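Local coordinates for host-nuclease inhibitor protein Gam, putative (Desulfovibrio vulgaris, PDB 2P2U), which probably binds double-stranded DNA and, as a putative phage Mu Gam-like protein, may inhibit host nucleases, at the interface of chains A and B. Residues are numbered along the deposited sequence; one frame, centred on the assembly and turned at random. Chains: chain A/B, Host-nuclease inhibitor protein Gam, putative.

Contact 1: the interface of chains A and B. Residues chain A 22, 157-160; chain B 92-93.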
# COMPACT_ATOMS: atom_id res chain seq x y z
N LEU A 22 -15.13 18.90 26.61
CA LEU A 22 -13.76 18.35 26.55
C LEU A 22 -13.41 17.37 27.65
O LEU A 22 -12.23 17.00 27.77
CB LEU A 22 -12.67 19.41 26.63
CG LEU A 22 -12.47 20.63 25.76
CD1 LEU A 22 -11.00 20.88 25.71
CD2 LEU A 22 -12.99 20.40 24.38
N PHE A 157 -9.97 25.96 13.76
CA PHE A 157 -10.30 25.60 15.16
C PHE A 157 -9.64 24.32 15.59
O PHE A 157 -9.76 23.31 14.92
CB PHE A 157 -11.81 25.42 15.38
CG PHE A 157 -12.21 25.17 16.84
CD1 PHE A 157 -11.51 25.76 17.91
CD2 PHE A 157 -13.30 24.37 17.14
CE1 PHE A 157 -11.88 25.55 19.25
CE2 PHE A 157 -13.67 24.17 18.48
CZ PHE A 157 -12.96 24.77 19.52
N TYR A 158 -8.98 24.34 16.74
CA TYR A 158 -8.47 23.09 17.25
C TYR A 158 -8.79 22.85 18.72
O TYR A 158 -8.51 23.70 19.58
CB TYR A 158 -6.98 23.02 17.00
CG TYR A 158 -6.14 23.85 17.93
CD1 TYR A 158 -5.50 23.24 19.02
CD2 TYR A 158 -6.00 25.22 17.75
CE1 TYR A 158 -4.70 23.97 19.89
CE2 TYR A 158 -5.20 25.96 18.61
CZ TYR A 158 -4.54 25.32 19.70
OH TYR A 158 -3.73 26.02 20.58
N ILE A 159 -9.40 21.69 18.97
CA ILE A 159 -9.53 21.11 20.31
C ILE A 159 -8.41 20.13 20.39
O ILE A 159 -8.32 19.24 19.55
CB ILE A 159 -10.76 20.23 20.43
CG1 ILE A 159 -12.06 21.05 20.33
CG2 ILE A 159 -10.64 19.42 21.70
CD1 ILE A 159 -13.28 20.25 19.92
N GLU A 160 -7.57 20.26 21.40
CA GLU A 160 -6.42 19.37 21.46
C GLU A 160 -6.16 18.68 22.84
O GLU A 160 -5.23 19.07 23.57
CB GLU A 160 -5.23 20.15 20.97
CG GLU A 160 -3.93 19.52 21.23
CD GLU A 160 -2.84 20.57 21.35
OE1 GLU A 160 -2.81 21.55 20.50
OE2 GLU A 160 -2.03 20.41 22.31
N THR B 92 -6.61 21.83 25.49
CA THR B 92 -6.66 23.19 24.96
C THR B 92 -7.63 23.33 23.78
O THR B 92 -7.83 22.39 23.02
CB THR B 92 -5.28 23.62 24.55
OG1 THR B 92 -4.45 23.63 25.71
CG2 THR B 92 -5.34 24.98 23.95
N ILE B 93 -8.26 24.49 23.66
CA ILE B 93 -8.93 24.81 22.43
C ILE B 93 -8.31 26.05 21.86
O ILE B 93 -7.31 26.54 22.40
CB ILE B 93 -10.41 25.02 22.57
CG1 ILE B 93 -10.68 26.21 23.49
CG2 ILE B 93 -11.06 23.78 23.03
CD1 ILE B 93 -12.06 26.82 23.28

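Contact 2: the interface of chains A and B. Residues chain A 131, 136, 139, 147, 149; chain B 112, 116, 124.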
# COMPACT_ATOMS: atom_id res chain seq x y z
N VAL A 131 5.06 17.70 -8.63
CA VAL A 131 5.43 19.04 -8.25
C VAL A 131 6.03 18.95 -6.92
O VAL A 131 5.51 18.34 -6.08
CB VAL A 131 4.21 19.96 -8.16
CG1 VAL A 131 4.61 21.35 -7.73
CG2 VAL A 131 3.51 19.99 -9.50
N MSE A 136 8.54 25.05 -3.43
CA MSE A 136 7.44 25.99 -3.62
C MSE A 136 7.37 26.92 -2.40
O MSE A 136 7.63 28.13 -2.52
CB MSE A 136 6.09 25.28 -3.89
CG MSE A 136 5.92 24.62 -5.29
SE MSE A 136 6.79 25.59 -6.77
CE MSE A 136 6.43 24.37 -8.18
N TRP A 139 8.86 30.36 -2.21
CA TRP A 139 8.45 31.36 -3.25
C TRP A 139 7.50 32.44 -2.76
O TRP A 139 6.59 32.16 -2.00
CB TRP A 139 7.78 30.67 -4.45
CG TRP A 139 8.75 29.88 -5.30
CD1 TRP A 139 10.02 29.52 -4.96
CD2 TRP A 139 8.51 29.34 -6.60
NE1 TRP A 139 10.58 28.81 -5.96
CE2 TRP A 139 9.68 28.67 -6.99
CE3 TRP A 139 7.41 29.37 -7.49
CZ2 TRP A 139 9.81 28.01 -8.23
CZ3 TRP A 139 7.54 28.72 -8.73
CH2 TRP A 139 8.73 28.05 -9.08
N VAL A 147 3.23 29.93 -12.12
CA VAL A 147 3.17 28.52 -12.34
C VAL A 147 1.83 27.90 -11.96
O VAL A 147 1.71 26.65 -11.88
CB VAL A 147 4.26 27.81 -11.64
CG1 VAL A 147 5.57 28.37 -12.07
CG2 VAL A 147 4.08 27.91 -10.21
N LEU A 149 -0.12 28.35 -9.12
CA LEU A 149 -0.23 27.88 -7.73
C LEU A 149 -0.63 29.02 -6.73
O LEU A 149 -0.21 30.16 -6.90
CB LEU A 149 1.11 27.28 -7.29
CG LEU A 149 1.50 25.97 -7.95
CD1 LEU A 149 2.84 25.45 -7.56
CD2 LEU A 149 0.46 24.94 -7.63
N THR B 112 0.86 22.99 -14.22
CA THR B 112 1.91 23.57 -13.39
C THR B 112 3.29 22.98 -13.70
O THR B 112 4.31 23.73 -13.81
CB THR B 112 1.55 23.39 -11.98
OG1 THR B 112 0.44 24.25 -11.74
CG2 THR B 112 2.67 23.72 -11.01
N LEU B 116 6.44 24.86 -15.06
CA LEU B 116 7.74 24.84 -14.38
C LEU B 116 8.79 24.56 -15.42
O LEU B 116 9.88 25.08 -15.33
CB LEU B 116 7.76 23.84 -13.21
CG LEU B 116 7.04 24.50 -12.00
CD1 LEU B 116 6.46 23.49 -11.05
CD2 LEU B 116 7.96 25.47 -11.30
N GLY B 124 11.56 22.69 -9.13
CA GLY B 124 10.17 22.52 -8.88
C GLY B 124 9.62 21.13 -9.13
O GLY B 124 8.47 20.85 -8.75

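Contact 3: the interface of chains A and B. Residues chain A 101-103, 112; chain B 131, 148-149.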
# COMPACT_ATOMS: atom_id res chain seq x y z
N ILE A 101 12.93 -10.57 -18.69
CA ILE A 101 13.98 -9.62 -19.05
C ILE A 101 14.61 -9.02 -17.81
O ILE A 101 13.90 -8.52 -16.96
CB ILE A 101 13.47 -8.50 -19.97
CG1 ILE A 101 13.35 -9.07 -21.36
CG2 ILE A 101 14.46 -7.39 -20.02
CD1 ILE A 101 12.88 -8.08 -22.39
N VAL A 102 15.94 -9.03 -17.72
CA VAL A 102 16.58 -8.72 -16.44
C VAL A 102 17.87 -7.86 -16.60
O VAL A 102 18.36 -7.71 -17.72
CB VAL A 102 16.81 -10.04 -15.71
CG1 VAL A 102 17.54 -9.81 -14.41
CG2 VAL A 102 15.46 -10.66 -15.39
N GLN A 103 18.40 -7.29 -15.53
CA GLN A 103 19.62 -6.47 -15.68
C GLN A 103 20.81 -7.34 -16.04
O GLN A 103 20.87 -8.44 -15.57
CB GLN A 103 19.96 -5.64 -14.42
CG GLN A 103 19.01 -4.52 -14.13
CD GLN A 103 18.78 -3.60 -15.30
OE1 GLN A 103 17.62 -3.33 -15.64
NE2 GLN A 103 19.87 -3.11 -15.94
N THR A 112 20.83 1.46 -17.19
CA THR A 112 20.01 1.14 -18.36
C THR A 112 19.16 2.33 -18.81
O THR A 112 19.07 2.62 -20.04
CB THR A 112 19.17 -0.02 -18.03
OG1 THR A 112 20.06 -1.14 -17.95
CG2 THR A 112 18.10 -0.32 -19.06
N VAL B 131 12.12 1.66 -16.24
CA VAL B 131 12.36 1.01 -17.50
C VAL B 131 11.10 0.36 -17.89
O VAL B 131 10.51 -0.28 -17.12
CB VAL B 131 13.43 -0.07 -17.39
CG1 VAL B 131 13.65 -0.77 -18.70
CG2 VAL B 131 14.71 0.56 -16.89
N GLY B 148 22.18 -2.83 -21.58
CA GLY B 148 22.53 -3.52 -20.35
C GLY B 148 21.52 -4.49 -19.84
O GLY B 148 21.46 -4.72 -18.66
N LEU B 149 20.75 -5.11 -20.75
CA LEU B 149 19.64 -6.00 -20.38
C LEU B 149 19.78 -7.43 -21.01
O LEU B 149 20.26 -7.56 -22.13
CB LEU B 149 18.31 -5.39 -20.83
CG LEU B 149 17.86 -4.14 -20.09
CD1 LEU B 149 16.61 -3.53 -20.61
CD2 LEU B 149 17.68 -4.49 -18.64

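Contact 1: the interface of chains A and B
B:Ile93 sits at the apolar centre and meets A:Phe157, A:Leu22 and A:Ile159 of chain A. Its branch carbon CB stands 3.7 Å from CE1 on the rim of the A:Phe157 ring. Its CG2 methyl lies 3.9 Å from CD1 of A:Leu22, and also comes near the phenylalanine CZ. The same methyl is 4.0 Å from CG1 of A:Ile159. This spread follows from the torsion: CG1 sits between the backbone N and the carbonyl carbon (chi1 62°), which leaves CG2 anti to the carbonyl carbon. These partners cross B:Ile93 at a slant. A:Leu22 comes from the long helix 15-74, the others from the end of strand 149-157 and the loop after it.

Further out, A:Tyr158 and B:Thr92 run alongside each other and point the same way. The phenol OH of A:Tyr158 is 3.9 Å from the B:Thr92 methyl CG2. A:Glu160 CB lies in plane at the edge of the tyrosine ring.

At the polar rim, the backbone N of A:Glu160 gives a hydrogen bond of 2.7 Å to the carbonyl O of B:Thr92. These residues form an antiparallel beta bridge. The patch ties the C-terminal segment of one chain to a short strand of its partner in the deposited dimer.

Contact 2: the interface of chains A and B
The ring of A:Trp139 meets B:Leu116 at its six-membered end, with CH2 3.5 Å from the leucine methyl CD2. One face of the indole carries the selenium of A:Met136, a selenomethionine, 3.7 Å above the plane and shifted toward the rim. A:Val147 CG1 lies in plane at the ring edge. That methyl also crosses to B:Leu116, reaching CD2 at 3.8 Å. Indole rim, valine methyl and selenomethionine end thus converge on the leucine methyl CD2. A:Met136 bends at chi2 (-35°) and then approaches B:Leu116 tip to tip. The modelled separation of its CE from B:Leu116 CD1 is too short to be trusted.

Beside this apolar group, the hydroxyl OG1 of B:Thr112 donates a hydrogen bond of 2.7 Å to the backbone O of A:Val147. The hydroxyl lies in the carbonyl plane, with a C=O...donor angle of 158°. The methyl CG2 of the same threonine is 3.9 Å from A:Leu149 CD1, and the two side chains cross at about a right angle. A:Val131 CA packs 3.6 Å from B:Gly124 O.

B:Thr112 and B:Leu116 lie one turn apart on helix 109-118. That helix packs against the end of strand 125-131, helix 133-136 and the loop leading into strand 149-157 of chain A.

Contact 3: the interface of chains A and B
B:Leu149 is the apolar centre of this patch, where two copies of a Mu Gam-like protein meet. Its two methyls go to different partners. CD1 lies 3.9 Å from the methyl CG2 of A:Thr112, and these side chains cross at about a right angle. CD2 rests by the end amide of A:Gln103, 3.6 Å from the carbon CD. That methyl also faces the backbone O of A:Val102 at 3.4 Å. CG of B:Leu149 is anti to its carbonyl carbon (chi1 -69°), and from there the fork spans the amide and the threonine. B:Val131 adds a looser contact, with CG2 4.1 Å from A:Thr112 CG2.

Around this centre, the A:Gln103 side chain bends at chi2 (-52°) and slants across the leucine. Its NE2 donates a hydrogen bond of 2.8 Å to OG1 of A:Thr112 within the same chain. The threonine oxygen lies within 6° of the amide plane. This bond should fix the rotation of the amide and join strand 95-103 to helix 109-118 beside the leucine.

At the outer rim, B:Gly148 O lies 3.5 Å from the same NE2, a proximity rather than a clear hydrogen bond. The backbones of A:Gln103 and B:Leu149 pair as an antiparallel beta bridge.

The centres of the C-alpha atoms of contact 1 and contact 2 are about 34 Å apart. By the same measure contact 2 lies a similar distance from contact 3, and contact 1 is about 55 Å from contact 3. Strand 149-157 of chain A links the first two, entering contact 2 at its start and contact 1 at its end. Contacts 2 and 3 share helix 109-118 and positions 112, 131 and 149, with the chains exchanged. They therefore show different parts of two symmetry-related regions. The two-fold repeats every patch, and the distances show that the chains meet at well-separated points. Such intertwining suggests a stable dimer, though the structure alone does not prove it.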